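Local coordinates for putative sensory box/GGDEF family protein (Vibrio parahaemolyticus, PDB 3LID) that probably makes cyclic di-GMP from two GTP molecules through its GGDEF domain, the part described here being its extracellular PDC-fold sensor domain, at residues Asp35-Ile40 and Lys254-Glu259. Numbering follows the deposited sequence.
Sequences DQIETI and KFVSNE
Ile37, on the long helix 9-45, reaches Phe255 and Val256 of the loop after strand 246-254 with one methyl group. Its CD1 lies 4.0 Å from Phe255 CZ, the far corner of the ring. The same Ile37 CD1 is 4.3 Å from Val256 CG2. CG1 of Ile37 is anti to the carbonyl carbon and CD1 anti to CA (chi2 167°), which carries the terminal methyl across to the loop. The isoleucine and the phenylalanine cross at about a right angle, and CD1 approaches the ring obliquely. Val256 folds back on its neighbour: its CG2 sits over the centre of the Phe255 ring, 3.8 Å above the plane, so methyl and ring present a joint apolar surface to Ile37. Val256 adopts a left-handed backbone conformation, turning the chain sharply where the loop meets the helix. Leu152 and Ile154 of strand 150-160, in the seven-stranded sheet, add to this small apolar cluster, and Tyr30 meets the Phe255 ring edge-to-face. Just before the segment 35-40, Gln34 OE1 takes a hydrogen bond from Val256 N, a polar tie beside the greasy contact. The loop joins strands 246-254 and 260-268 of the six-stranded sheet, so the contact lies where the two sheet domains adjoin, beside a long N-terminal helix that runs along both, as in double-PDC sensors of the Cache clan.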
# COMPACT_ATOMS: atom_id res chain seq x y z
N ASP A 35 0.87 0.64 12.13
CA ASP A 35 0.58 1.31 13.46
C ASP A 35 0.43 2.84 13.22
O ASP A 35 -0.45 3.50 13.79
CB ASP A 35 1.81 1.06 14.36
CG ASP A 35 1.60 1.56 15.77
OD1 ASP A 35 0.93 0.88 16.54
OD2 ASP A 35 2.08 2.66 16.02
N GLN A 36 1.28 3.41 12.38
CA GLN A 36 1.29 4.87 12.13
C GLN A 36 -0.08 5.23 11.42
O GLN A 36 -0.73 6.22 11.71
CB GLN A 36 2.46 5.19 11.19
CG GLN A 36 2.69 6.60 10.85
CD GLN A 36 3.94 6.80 9.90
OE1 GLN A 36 4.92 6.02 9.93
NE2 GLN A 36 3.89 7.84 9.08
N ILE A 37 -0.46 4.38 10.46
CA ILE A 37 -1.73 4.60 9.74
C ILE A 37 -2.95 4.45 10.74
O ILE A 37 -3.91 5.29 10.72
CB ILE A 37 -1.89 3.54 8.68
CG1 ILE A 37 -0.97 3.87 7.48
CG2 ILE A 37 -3.38 3.61 8.15
CD1 ILE A 37 -0.91 2.61 6.56
N GLU A 38 -2.93 3.44 11.57
CA GLU A 38 -4.00 3.30 12.58
C GLU A 38 -4.12 4.49 13.50
O GLU A 38 -5.23 4.95 13.76
CB GLU A 38 -3.86 2.02 13.37
CG GLU A 38 -3.99 0.76 12.46
CD GLU A 38 -3.61 -0.53 13.16
OE1 GLU A 38 -2.82 -0.51 14.14
OE2 GLU A 38 -4.05 -1.62 12.67
N THR A 39 -3.00 5.01 13.95
CA THR A 39 -3.04 6.15 14.85
C THR A 39 -3.55 7.40 14.19
O THR A 39 -4.42 8.17 14.79
CB THR A 39 -1.64 6.36 15.48
OG1 THR A 39 -1.25 5.11 16.10
CG2 THR A 39 -1.71 7.54 16.48
N ILE A 40 -3.03 7.70 13.00
CA ILE A 40 -3.35 8.93 12.32
C ILE A 40 -4.82 8.81 11.87
O ILE A 40 -5.56 9.85 11.90
CB ILE A 40 -2.42 9.14 11.11
CG1 ILE A 40 -1.04 9.57 11.54
CG2 ILE A 40 -2.93 10.20 10.15
CD1 ILE A 40 -1.01 11.04 12.17
N LYS A 254 0.51 -9.37 7.42
CA LYS A 254 -0.85 -8.94 7.20
C LYS A 254 -0.81 -7.42 7.32
O LYS A 254 -0.47 -6.93 8.39
CB LYS A 254 -1.82 -9.57 8.18
CG LYS A 254 -2.05 -11.05 7.72
CD LYS A 254 -3.11 -11.73 8.56
CE LYS A 254 -3.21 -13.23 8.29
NZ LYS A 254 -3.14 -13.51 6.85
N PHE A 255 -1.05 -6.72 6.20
CA PHE A 255 -0.84 -5.25 6.21
C PHE A 255 -2.22 -4.58 6.06
O PHE A 255 -2.75 -4.48 4.92
CB PHE A 255 0.10 -4.85 5.06
CG PHE A 255 0.35 -3.38 5.03
CD1 PHE A 255 1.04 -2.72 6.07
CD2 PHE A 255 -0.10 -2.65 3.93
CE1 PHE A 255 1.28 -1.35 6.01
CE2 PHE A 255 0.14 -1.27 3.84
CZ PHE A 255 0.83 -0.60 4.83
N VAL A 256 -2.76 -4.11 7.21
CA VAL A 256 -4.08 -3.47 7.27
C VAL A 256 -5.11 -4.33 6.52
O VAL A 256 -5.85 -3.86 5.65
CB VAL A 256 -4.03 -2.00 6.65
CG1 VAL A 256 -5.22 -1.20 7.27
CG2 VAL A 256 -2.66 -1.32 6.90
N SER A 257 -5.09 -5.64 6.80
CA SER A 257 -5.96 -6.56 6.07
C SER A 257 -5.98 -7.86 6.85
O SER A 257 -5.01 -8.20 7.48
CB SER A 257 -5.36 -6.88 4.69
OG SER A 257 -6.16 -7.82 4.01
N ASN A 258 -7.05 -8.60 6.76
CA ASN A 258 -6.98 -9.97 7.21
C ASN A 258 -6.34 -10.96 6.18
O ASN A 258 -6.08 -12.13 6.53
CB ASN A 258 -8.38 -10.44 7.67
CG ASN A 258 -9.44 -10.21 6.66
OD1 ASN A 258 -9.25 -10.41 5.44
ND2 ASN A 258 -10.61 -9.74 7.13
N GLU A 259 -6.08 -10.51 4.94
CA GLU A 259 -5.49 -11.39 3.94
C GLU A 259 -3.98 -11.20 3.99
O GLU A 259 -3.49 -10.07 4.25
CB GLU A 259 -6.00 -10.88 2.58
CG GLU A 259 -5.59 -11.58 1.34
CD GLU A 259 -6.42 -11.00 0.15
OE1 GLU A 259 -5.85 -10.26 -0.70
OE2 GLU A 259 -7.65 -11.29 0.14